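Local coordinates for protein beta-N-acetylhexosaminidase (Beutenbergia cavernae, PDB 5BU9) that probably hydrolyses terminal non-reducing N-acetyl-D-hexosamine residues in N-acetyl-beta-D-hexosaminides, as a member of glycosyl hydrolase family 3, at residues P73-T78 / A335-A340; P91-I96 / A119-S124; L105-L110 / A164-A169; D205-D210 / A233-I238; F227-T232 / V266-S271. One frame throughout, in Å; residues are numbered along the deposited sequence.

The five contacts run from the core of a TIM barrel (contact 5) to its outer helices and loops. Contact 1 joins strand 75-82 to the C-terminal tail, closing a loop of 256 residues in which the other four lie. Contacts 2 and 3 share helix 107-123, their centres about 19 Å apart, and their segments alternate in sequence. Contacts 4 and 5 also interlock along the chain, strand 234-235 following strand 227-230, with centres about 17 Å apart. Contact 1 touches contact 5 where F227 packs on L75 and A336, and contact 2 where T78 meets L121. Contacts 1 and 5 thus reach the same barrel sheet, while 2 and 3 tie down the helical layer around it.

Contact 1 of 5, residues P73-T78 / A335-A340; sequences PLLVAT and AAKGVA
K337 lays its side chain obliquely across L75, with CE of K337 resting 3.6 Å from CG of L75. Beyond CG the lysine is extended, and the full length of the chain is spent carrying NZ past the leucine to the start of the other segment. There NZ of K337 donates to O of P73 at 2.8 Å, lying in the plane of that carbonyl. The ammonium group has further hydrogen-bond partners in Q13 OE1, G38 O and N39 OD1, so several oxygens surround it and would balance its charge. A looser apolar touch, CD of P73 to CG2 of V339 at 4.5 Å, adds to the contact beyond the lysine. The turn of the chain into V339 follows a Schellman motif: G338 has positive phi, and its N bonds back to O of A335 at 3.1 Å. Q13, G38 and P73 all lie shortly before strands 15-20, 39-43 and 75-82. A lysine at the end of helix 320-336 thus ties the C-terminal tail to three neighbouring strands, at the N-terminal ends of the strands of a TIM barrel.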
# COMPACT_ATOMS: atom_id res chain seq x y z
N PRO A 73 13.72 -0.46 -11.98
CA PRO A 73 13.96 -1.12 -10.69
C PRO A 73 12.67 -1.40 -9.93
O PRO A 73 11.64 -0.80 -10.20
CB PRO A 73 14.87 -0.12 -9.94
CG PRO A 73 14.73 1.19 -10.69
CD PRO A 73 14.40 0.84 -12.11
N LEU A 74 12.73 -2.35 -9.00
CA LEU A 74 11.59 -2.70 -8.16
C LEU A 74 11.34 -1.63 -7.10
O LEU A 74 12.27 -1.09 -6.53
CB LEU A 74 11.84 -4.04 -7.46
CG LEU A 74 12.19 -5.26 -8.32
CD1 LEU A 74 12.47 -6.51 -7.47
CD2 LEU A 74 11.04 -5.50 -9.33
N LEU A 75 10.07 -1.34 -6.86
CA LEU A 75 9.64 -0.87 -5.56
C LEU A 75 9.67 -2.13 -4.66
O LEU A 75 9.11 -3.19 -5.01
CB LEU A 75 8.25 -0.22 -5.62
CG LEU A 75 8.25 1.19 -6.20
CD1 LEU A 75 6.84 1.65 -6.54
CD2 LEU A 75 8.90 2.19 -5.24
N VAL A 76 10.38 -2.03 -3.54
CA VAL A 76 10.48 -3.13 -2.59
C VAL A 76 9.84 -2.66 -1.30
O VAL A 76 10.39 -1.80 -0.59
CB VAL A 76 11.94 -3.56 -2.36
CG1 VAL A 76 11.96 -4.79 -1.53
CG2 VAL A 76 12.68 -3.76 -3.67
N ALA A 77 8.68 -3.20 -1.00
CA ALA A 77 7.87 -2.72 0.09
C ALA A 77 7.78 -3.76 1.17
O ALA A 77 7.93 -4.95 0.89
CB ALA A 77 6.44 -2.39 -0.41
N THR A 78 7.48 -3.32 2.39
CA THR A 78 7.01 -4.26 3.41
C THR A 78 6.06 -3.49 4.34
O THR A 78 5.86 -2.29 4.18
CB THR A 78 8.17 -4.94 4.21
OG1 THR A 78 7.62 -5.94 5.06
CG2 THR A 78 8.90 -3.94 5.07
N ALA A 335 7.19 7.51 -12.86
CA ALA A 335 7.58 8.81 -12.30
C ALA A 335 7.90 8.71 -10.80
O ALA A 335 8.79 9.38 -10.31
CB ALA A 335 6.51 9.83 -12.53
N ALA A 336 7.16 7.87 -10.06
CA ALA A 336 7.48 7.69 -8.65
C ALA A 336 8.82 6.96 -8.52
O ALA A 336 9.50 7.08 -7.52
CB ALA A 336 6.38 6.92 -7.94
N LYS A 337 9.22 6.19 -9.53
CA LYS A 337 10.53 5.56 -9.51
C LYS A 337 11.65 6.42 -10.11
O LYS A 337 12.79 5.97 -10.22
CB LYS A 337 10.48 4.23 -10.26
CG LYS A 337 9.54 3.21 -9.63
CD LYS A 337 9.47 1.95 -10.51
CE LYS A 337 8.77 0.83 -9.79
NZ LYS A 337 8.86 -0.48 -10.47
N GLY A 338 11.33 7.66 -10.51
CA GLY A 338 12.30 8.56 -11.12
C GLY A 338 12.75 8.15 -12.52
O GLY A 338 13.89 8.42 -12.92
N VAL A 339 11.85 7.53 -13.29
CA VAL A 339 12.18 6.98 -14.60
C VAL A 339 11.43 7.65 -15.78
O VAL A 339 10.20 7.81 -15.76
CB VAL A 339 11.94 5.46 -14.60
CG1 VAL A 339 11.99 4.89 -16.04
CG2 VAL A 339 12.95 4.77 -13.69
N ALA A 340 12.20 8.04 -16.81
CA ALA A 340 11.65 8.63 -18.04
C ALA A 340 11.05 7.55 -18.95
O ALA A 340 10.08 7.78 -19.67
CB ALA A 340 12.75 9.41 -18.79

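Contact 2 of 5, residues P91-I96 / A119-S124; sequences PGFSDI and AELAAS
E120 reaches from its helix to S94 with both carboxylate oxygens, one for the backbone and one for the side chain of the same residue. Its CG lies anti to the carbonyl carbon (chi1 -56°), and the extended chain beyond it carries the carboxylate away from the helix to S94. S94 N donates to OE1 of E120 at 2.9 Å in a nearly straight bond that arrives from above the carboxylate plane. S94 OG donates to OE2 of E120 over a short 2.5 Å, a bond that OE2 accepts on its syn lone pair. On the way CG of E120 passes 3.4 Å from O of G92. F93 runs past E120 in the opposite sense: CD1 of F93 sits 3.8 Å from CB of E120, and the ring stands almost perpendicular to the carboxylate, 84° between the planes. Farther along the ring, CE1 of F93 meets CD2 of L121 at 4.3 Å. Q86 grips the loop as well, bonding to S94 O and I96 N through its amide. With two donors from one serine, the E120 carboxylate is probably held as the anion, and its rotation is fixed by the pair of bonds; the loop is thereby pinned to the helix by polar chemistry, with the phenyl ring packed alongside.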
# COMPACT_ATOMS: atom_id res chain seq x y z
N PRO A 91 17.98 -9.28 14.26
CA PRO A 91 19.30 -8.62 14.27
C PRO A 91 19.38 -7.41 13.33
O PRO A 91 19.21 -7.53 12.11
CB PRO A 91 20.25 -9.73 13.84
CG PRO A 91 19.56 -10.99 14.32
CD PRO A 91 18.10 -10.74 14.05
N GLY A 92 19.63 -6.24 13.92
CA GLY A 92 19.74 -4.99 13.16
C GLY A 92 18.45 -4.20 13.04
O GLY A 92 18.44 -3.09 12.51
N PHE A 93 17.34 -4.77 13.51
CA PHE A 93 16.04 -4.08 13.49
C PHE A 93 15.62 -3.67 14.89
O PHE A 93 15.69 -4.48 15.83
CB PHE A 93 14.95 -4.97 12.88
CG PHE A 93 15.03 -5.11 11.38
CD1 PHE A 93 14.76 -4.03 10.55
CD2 PHE A 93 15.33 -6.34 10.80
CE1 PHE A 93 14.83 -4.15 9.16
CE2 PHE A 93 15.39 -6.48 9.41
CZ PHE A 93 15.14 -5.38 8.59
N SER A 94 15.19 -2.42 15.04
CA SER A 94 14.55 -1.95 16.27
C SER A 94 13.27 -2.74 16.58
O SER A 94 12.67 -3.32 15.68
CB SER A 94 14.21 -0.47 16.17
OG SER A 94 15.39 0.25 15.89
N ASP A 95 12.87 -2.79 17.85
CA ASP A 95 11.52 -3.23 18.19
C ASP A 95 10.69 -1.96 18.22
O ASP A 95 10.72 -1.21 19.19
CB ASP A 95 11.45 -3.99 19.53
CG ASP A 95 12.13 -5.38 19.47
OD1 ASP A 95 11.86 -6.15 18.52
OD2 ASP A 95 12.94 -5.71 20.38
N ILE A 96 9.95 -1.73 17.14
CA ILE A 96 9.18 -0.52 16.93
C ILE A 96 7.88 -0.59 17.72
O ILE A 96 7.16 -1.55 17.61
CB ILE A 96 8.91 -0.33 15.45
CG1 ILE A 96 10.22 -0.43 14.65
CG2 ILE A 96 8.26 1.00 15.21
CD1 ILE A 96 10.02 -0.41 13.11
N ALA A 119 16.36 3.72 8.28
CA ALA A 119 17.75 3.38 7.92
C ALA A 119 17.94 1.85 7.91
O ALA A 119 18.66 1.29 7.08
CB ALA A 119 18.74 4.05 8.88
N GLU A 120 17.28 1.19 8.86
CA GLU A 120 17.30 -0.26 8.97
C GLU A 120 16.58 -0.85 7.77
O GLU A 120 17.06 -1.79 7.15
CB GLU A 120 16.66 -0.71 10.29
CG GLU A 120 17.29 -0.09 11.54
CD GLU A 120 16.43 -0.27 12.79
OE1 GLU A 120 15.26 -0.70 12.66
OE2 GLU A 120 16.91 0.03 13.91
N LEU A 121 15.42 -0.29 7.42
CA LEU A 121 14.70 -0.76 6.23
C LEU A 121 15.58 -0.59 5.00
O LEU A 121 15.77 -1.55 4.26
CB LEU A 121 13.40 -0.01 6.05
CG LEU A 121 12.33 -0.37 7.07
CD1 LEU A 121 11.10 0.47 6.80
CD2 LEU A 121 12.02 -1.82 6.96
N ALA A 122 16.13 0.60 4.79
CA ALA A 122 16.94 0.88 3.61
C ALA A 122 18.14 -0.04 3.54
O ALA A 122 18.51 -0.49 2.47
CB ALA A 122 17.42 2.34 3.61
N ALA A 123 18.75 -0.33 4.68
CA ALA A 123 19.91 -1.22 4.68
C ALA A 123 19.51 -2.66 4.29
O ALA A 123 20.34 -3.41 3.79
CB ALA A 123 20.59 -1.21 6.03
N SER A 124 18.26 -3.04 4.52
CA SER A 124 17.81 -4.38 4.15
C SER A 124 17.21 -4.38 2.74
O SER A 124 16.59 -5.36 2.33
CB SER A 124 16.80 -4.92 5.16
OG SER A 124 15.54 -4.28 5.02

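Contact 3 of 5, residues L105-L110 / A164-A169; sequences LDPATL and ASHANA
L105 presents its carbonyl oxygen to the imidazole of H166: NE2 of H166 donates to O of L105 at 2.7 Å, although the bond is bent (130° at the hydrogen) and counts as weak. The oxygen approaches the ring at its edge. The other ring nitrogen, ND1, is hydrogen-bonded to O of T162 one turn back in its own helix. Carbonyl oxygens at both nitrogens could favour the protonated form, although the weak bond at NE2 does not settle it.

P107 opens the first helix and packs by its ring. Its CG lies over one face of the H166 imidazole, 4.1 Å above the plane and displaced toward the rim, while its CB comes to 3.8 Å from O of S165 and meets CB of A169 at 4.0 Å. The carbonyl of P107 also takes part, with its O only 3.4 Å from CB of A169.

One turn on, L110 points across at the same histidine. Its CG stands anti to the backbone N (chi1 176°), and chi2 (50°) sets the methyls. CD2 of L110 lies 3.6 Å from CB of H166 and 3.3 Å from O of H166. The two side chains cross at about a right angle, with the methyl group near the plane of the imidazole at its edge.

The contact joins the start of helix 107-123 to helix 160-176, which follow each other along the chain with strand 128-129 between them. L110 continues onto W117 of its own helix, H166 rests on F156, and A167 packs against the loop residues P132 and M134.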
# COMPACT_ATOMS: atom_id res chain seq x y z
N LEU A 105 4.50 10.39 21.54
CA LEU A 105 5.77 11.10 21.39
C LEU A 105 5.61 12.50 20.75
O LEU A 105 4.74 12.71 19.90
CB LEU A 105 6.75 10.26 20.55
CG LEU A 105 7.08 8.82 20.98
CD1 LEU A 105 7.75 8.09 19.85
CD2 LEU A 105 7.98 8.82 22.22
N ASP A 106 6.43 13.45 21.18
CA ASP A 106 6.64 14.70 20.43
C ASP A 106 6.94 14.30 19.01
O ASP A 106 7.73 13.39 18.80
CB ASP A 106 7.81 15.54 21.00
CG ASP A 106 7.49 16.16 22.35
OD1 ASP A 106 6.30 16.24 22.72
OD2 ASP A 106 8.44 16.59 23.05
N PRO A 107 6.32 14.97 18.02
CA PRO A 107 6.59 14.63 16.61
C PRO A 107 8.09 14.65 16.26
O PRO A 107 8.56 13.78 15.52
CB PRO A 107 5.81 15.71 15.85
CG PRO A 107 4.63 15.97 16.74
CD PRO A 107 5.21 15.93 18.14
N ALA A 108 8.82 15.61 16.81
CA ALA A 108 10.27 15.69 16.64
C ALA A 108 10.96 14.37 17.03
O ALA A 108 11.83 13.86 16.31
CB ALA A 108 10.83 16.87 17.46
N THR A 109 10.58 13.84 18.19
CA THR A 109 11.15 12.59 18.68
C THR A 109 10.78 11.40 17.78
O THR A 109 11.60 10.54 17.50
CB THR A 109 10.68 12.30 20.12
OG1 THR A 109 10.99 13.41 20.97
CG2 THR A 109 11.34 11.04 20.66
N LEU A 110 9.52 11.37 17.34
CA LEU A 110 9.00 10.33 16.46
C LEU A 110 9.72 10.36 15.13
O LEU A 110 10.08 9.31 14.61
CB LEU A 110 7.50 10.49 16.24
CG LEU A 110 6.81 9.53 15.26
CD1 LEU A 110 7.17 8.05 15.55
CD2 LEU A 110 5.32 9.74 15.35
N ALA A 164 -2.32 13.49 11.96
CA ALA A 164 -1.52 14.21 10.97
C ALA A 164 -0.09 14.49 11.44
O ALA A 164 0.86 14.20 10.74
CB ALA A 164 -2.17 15.49 10.61
N SER A 165 0.05 15.08 12.63
CA SER A 165 1.37 15.50 13.09
C SER A 165 2.29 14.29 13.35
O SER A 165 3.50 14.36 13.14
CB SER A 165 1.25 16.38 14.34
OG SER A 165 0.66 15.71 15.44
N HIS A 166 1.74 13.17 13.78
CA HIS A 166 2.61 12.05 14.05
C HIS A 166 2.90 11.26 12.79
O HIS A 166 4.07 10.94 12.52
CB HIS A 166 2.03 11.20 15.18
CG HIS A 166 2.02 11.92 16.48
ND1 HIS A 166 1.02 12.80 16.83
CD2 HIS A 166 2.94 11.98 17.48
CE1 HIS A 166 1.30 13.34 18.01
NE2 HIS A 166 2.46 12.86 18.42
N ALA A 167 1.88 10.97 11.98
CA ALA A 167 2.13 10.19 10.76
C ALA A 167 3.04 10.97 9.83
O ALA A 167 3.91 10.39 9.17
CB ALA A 167 0.83 9.80 10.05
N ASN A 168 2.88 12.29 9.79
CA ASN A 168 3.72 13.10 8.90
C ASN A 168 5.16 13.15 9.41
O ASN A 168 6.11 13.26 8.62
CB ASN A 168 3.18 14.53 8.75
CG ASN A 168 1.95 14.58 7.87
OD1 ASN A 168 1.64 13.62 7.17
ND2 ASN A 168 1.25 15.71 7.91
N ALA A 169 5.32 13.07 10.73
CA ALA A 169 6.62 13.03 11.35
C ALA A 169 7.27 11.72 10.95
O ALA A 169 8.42 11.68 10.52
CB ALA A 169 6.51 13.16 12.83

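Contact 4 of 5, residues D205-D210 / A233-I238; sequences DVTTAD and AVYSQI
Q237 O accepts from a water at 2.7 Å, and the same water takes a bond from A209 N, so that one solvent molecule bridges the two backbones. A second water links T207 and Q237: it lies 2.7 Å from O of T207 and accepts from N of Q237 at 2.9 Å. The direct polar link is weaker, since NE2 of Q237 donates to O of D205 at 3.0 Å through a bent bond. The glutamine chain is bent at chi2 (-61°), which sets CD, and CG of Q237 lies 3.6 Å from O of D205, while CB of Q237 packs against CG2 of T208. CG1 of I238 packs against O of T207. Elsewhere in the contact, T207 and Y235 lie side by side pointing the same way, and CB of T207 meets the ring edge at CD2 of Y235, 3.9 Å away. Their polar ends are engaged elsewhere: T207 OG1 with D204 OD2, and Y235 OH with G188 O and S231 OG. Within the loop, D210 N donates to T208 OG1 at 3.0 Å, an ST turn just before helix 212-222. Beyond the two-stranded parallel sheet of 203-204 and 234-235, then, the strand pairing gives way to solvent: two waters and one weak side-chain bond stand in for direct backbone hydrogen bonds.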
# COMPACT_ATOMS: atom_id res chain seq x y z
N ASP A 205 -20.72 2.82 7.86
CA ASP A 205 -21.93 3.64 7.76
C ASP A 205 -21.81 5.06 8.35
O ASP A 205 -22.82 5.72 8.49
CB ASP A 205 -23.12 2.92 8.42
CG ASP A 205 -22.96 2.74 9.93
OD1 ASP A 205 -21.84 2.91 10.45
OD2 ASP A 205 -23.98 2.41 10.58
N VAL A 206 -20.60 5.51 8.69
CA VAL A 206 -20.44 6.79 9.41
C VAL A 206 -19.40 7.72 8.79
O VAL A 206 -19.51 8.93 8.96
CB VAL A 206 -20.07 6.56 10.88
CG1 VAL A 206 -21.27 6.03 11.65
CG2 VAL A 206 -18.90 5.58 10.97
N THR A 207 -18.40 7.17 8.10
CA THR A 207 -17.34 7.98 7.50
C THR A 207 -17.84 8.69 6.26
O THR A 207 -18.20 8.02 5.28
CB THR A 207 -16.08 7.10 7.14
OG1 THR A 207 -15.57 6.44 8.31
CG2 THR A 207 -14.98 7.93 6.47
N THR A 208 -17.88 10.04 6.31
CA THR A 208 -18.19 10.91 5.16
C THR A 208 -16.91 11.50 4.57
O THR A 208 -15.82 11.28 5.10
CB THR A 208 -19.10 12.09 5.53
OG1 THR A 208 -18.32 13.07 6.23
CG2 THR A 208 -20.27 11.63 6.43
N ALA A 209 -17.04 12.24 3.47
CA ALA A 209 -15.90 12.93 2.84
C ALA A 209 -15.34 14.03 3.76
O ALA A 209 -14.22 14.47 3.58
CB ALA A 209 -16.31 13.52 1.47
N ASP A 210 -16.13 14.46 4.74
CA ASP A 210 -15.71 15.49 5.72
C ASP A 210 -15.13 14.88 7.00
O ASP A 210 -14.71 15.61 7.90
CB ASP A 210 -16.89 16.41 6.12
CG ASP A 210 -17.54 17.13 4.92
OD1 ASP A 210 -16.80 17.72 4.10
OD2 ASP A 210 -18.79 17.09 4.82
N ALA A 233 -13.34 -1.55 2.12
CA ALA A 233 -14.64 -1.40 2.77
C ALA A 233 -15.63 -0.66 1.87
O ALA A 233 -15.22 0.08 0.98
CB ALA A 233 -14.47 -0.64 4.10
N VAL A 234 -16.92 -0.87 2.09
CA VAL A 234 -17.94 -0.11 1.35
C VAL A 234 -18.35 1.06 2.22
O VAL A 234 -18.69 0.87 3.39
CB VAL A 234 -19.14 -0.98 0.99
CG1 VAL A 234 -20.15 -0.12 0.32
CG2 VAL A 234 -18.73 -2.12 0.05
N TYR A 235 -18.27 2.28 1.69
CA TYR A 235 -18.54 3.49 2.48
C TYR A 235 -19.92 4.06 2.13
O TYR A 235 -20.05 4.79 1.16
CB TYR A 235 -17.44 4.57 2.25
CG TYR A 235 -16.14 4.12 2.87
CD1 TYR A 235 -15.31 3.21 2.21
CD2 TYR A 235 -15.77 4.54 4.16
CE1 TYR A 235 -14.13 2.73 2.82
CE2 TYR A 235 -14.59 4.07 4.77
CZ TYR A 235 -13.77 3.17 4.09
OH TYR A 235 -12.62 2.74 4.67
N SER A 236 -20.92 3.72 2.93
CA SER A 236 -22.31 4.15 2.75
C SER A 236 -22.48 5.63 2.45
O SER A 236 -23.30 6.01 1.61
CB SER A 236 -23.11 3.85 4.01
OG SER A 236 -23.44 2.49 4.08
N GLN A 237 -21.71 6.47 3.13
CA GLN A 237 -21.95 7.93 3.07
C GLN A 237 -21.11 8.62 2.00
O GLN A 237 -21.15 9.86 1.90
CB GLN A 237 -21.63 8.60 4.42
CG GLN A 237 -22.19 7.87 5.63
CD GLN A 237 -23.69 7.78 5.58
OE1 GLN A 237 -24.36 8.73 5.19
NE2 GLN A 237 -24.23 6.62 5.94
N ILE A 238 -20.32 7.85 1.26
CA ILE A 238 -19.47 8.41 0.20
C ILE A 238 -19.83 7.73 -1.09
O ILE A 238 -20.26 8.38 -2.04
CB ILE A 238 -17.95 8.27 0.51
CG1 ILE A 238 -17.61 8.86 1.88
CG2 ILE A 238 -17.14 8.98 -0.56
CD1 ILE A 238 -16.19 8.53 2.36
O HOH W 1 -19.60 5.75 4.91
O HOH W 2 -19.71 12.12 2.03

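Contact 5 of 5, residues F227-T232 / V266-S271; sequences FVMTST and VTDDVS
V266 is clasped by the backbone of the neighbouring strand on both its polar atoms: its N donates to O of V228 at 2.8 Å, nearly straight, and its O accepts from N of T230 at 2.9 Å. The same oxygen receives a CA-H...O contact from selenomethionine M229, and M229 and V266 form a parallel bridge with both side chains on one face of the sheet. On that face SE of M229 comes to 3.9 Å from CA of D268, and the bend at chi3 (-73°) turns CE of M229 to within 3.6 Å of O of T267. F227 meets V266 at its ring edge, CD2 of F227 being 4.1 Å from CG2 of V266.

Past the strands the pairing thins out. D268 N donates weakly to O of T230, and a water carries the link onward, donating to OD2 of D268 at 2.7 Å and accepting from N of T232. OD1 of D268 is hydrogen-bonded to a glycerol, probably from the crystallisation liquor.

A second shell holds this segment in place. T267 OG1 donates to O of D268 and is also hydrogen-bonded to N of L297. D269 OD1 accepts from N of S271, an Asx turn, and also from OG of S271 at 2.8 Å, and it is bound as well by N of S299 beyond strand 296-298.

Such parallel strands 227-230 and 264-267, ending in loops where a small polyol has lodged, fit the C-terminal rim of a TIM barrel, the end at which barrel enzymes carry their active sites.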
# COMPACT_ATOMS: atom_id res chain seq x y z
N PHE A 227 2.45 8.21 -2.24
CA PHE A 227 1.66 6.97 -2.36
C PHE A 227 0.52 7.02 -1.35
O PHE A 227 0.71 7.39 -0.18
CB PHE A 227 2.49 5.70 -2.07
CG PHE A 227 3.63 5.46 -3.04
CD1 PHE A 227 4.82 6.17 -2.92
CD2 PHE A 227 3.52 4.47 -4.03
CE1 PHE A 227 5.89 5.95 -3.81
CE2 PHE A 227 4.57 4.24 -4.93
CZ PHE A 227 5.76 4.98 -4.83
N VAL A 228 -0.65 6.61 -1.81
CA VAL A 228 -1.82 6.45 -0.94
C VAL A 228 -2.39 5.06 -1.17
O VAL A 228 -2.56 4.63 -2.32
CB VAL A 228 -2.89 7.52 -1.21
CG1 VAL A 228 -4.15 7.19 -0.42
CG2 VAL A 228 -2.36 8.94 -0.89
N MSE A 229 -2.70 4.36 -0.08
CA MSE A 229 -3.39 3.07 -0.18
C MSE A 229 -4.89 3.20 0.13
O MSE A 229 -5.30 3.89 1.06
CB MSE A 229 -2.77 2.03 0.76
CG MSE A 229 -3.54 0.73 0.80
SE MSE A 229 -2.77 -0.57 2.03
CE MSE A 229 -1.22 -1.05 1.02
N THR A 230 -5.71 2.54 -0.68
CA THR A 230 -7.16 2.54 -0.51
C THR A 230 -7.65 1.30 0.26
O THR A 230 -7.05 0.21 0.16
CB THR A 230 -7.86 2.58 -1.88
OG1 THR A 230 -7.36 1.49 -2.66
CG2 THR A 230 -7.62 3.94 -2.63
N SER A 231 -8.72 1.51 1.03
CA SER A 231 -9.55 0.52 1.71
C SER A 231 -10.44 -0.29 0.76
O SER A 231 -10.81 0.22 -0.30
CB SER A 231 -10.45 1.28 2.69
OG SER A 231 -11.44 0.49 3.28
N THR A 232 -10.83 -1.51 1.15
CA THR A 232 -11.81 -2.24 0.34
C THR A 232 -13.19 -2.24 0.99
O THR A 232 -14.12 -2.83 0.47
CB THR A 232 -11.42 -3.70 0.09
OG1 THR A 232 -11.20 -4.33 1.33
CG2 THR A 232 -10.17 -3.80 -0.78
N VAL A 266 -2.33 2.77 -4.34
CA VAL A 266 -2.09 1.34 -4.11
C VAL A 266 -3.33 0.73 -3.50
O VAL A 266 -3.92 1.34 -2.60
CB VAL A 266 -0.87 1.14 -3.19
CG1 VAL A 266 -0.47 -0.35 -3.06
CG2 VAL A 266 0.26 1.96 -3.72
N THR A 267 -3.78 -0.43 -3.98
CA THR A 267 -4.88 -1.12 -3.30
C THR A 267 -4.38 -1.73 -2.00
O THR A 267 -3.18 -2.00 -1.84
CB THR A 267 -5.51 -2.29 -4.12
OG1 THR A 267 -4.52 -3.32 -4.32
CG2 THR A 267 -6.05 -1.82 -5.46
N ASP A 268 -5.31 -1.94 -1.08
CA ASP A 268 -5.09 -2.90 -0.01
C ASP A 268 -4.89 -4.29 -0.70
O ASP A 268 -5.20 -4.46 -1.89
CB ASP A 268 -6.27 -2.87 0.96
CG ASP A 268 -6.00 -3.62 2.28
OD1 ASP A 268 -4.94 -4.26 2.43
OD2 ASP A 268 -6.90 -3.59 3.15
N ASP A 269 -4.33 -5.26 -0.01
CA ASP A 269 -4.19 -6.58 -0.62
C ASP A 269 -5.52 -7.09 -1.16
O ASP A 269 -6.47 -7.15 -0.41
CB ASP A 269 -3.69 -7.62 0.38
CG ASP A 269 -3.86 -9.02 -0.16
OD1 ASP A 269 -3.12 -9.34 -1.11
OD2 ASP A 269 -4.79 -9.74 0.30
N VAL A 270 -5.61 -7.46 -2.44
CA VAL A 270 -6.87 -7.99 -2.96
C VAL A 270 -6.77 -9.49 -3.24
O VAL A 270 -7.72 -10.10 -3.76
CB VAL A 270 -7.31 -7.25 -4.23
CG1 VAL A 270 -7.67 -5.80 -3.88
CG2 VAL A 270 -6.20 -7.32 -5.33
N SER A 271 -5.63 -10.09 -2.93
CA SER A 271 -5.37 -11.49 -3.27
C SER A 271 -6.21 -12.46 -2.44
O SER A 271 -6.76 -13.39 -3.00
CB SER A 271 -3.87 -11.84 -3.13
OG SER A 271 -3.45 -12.02 -1.79
O HOH W 3 -9.44 -2.79 3.30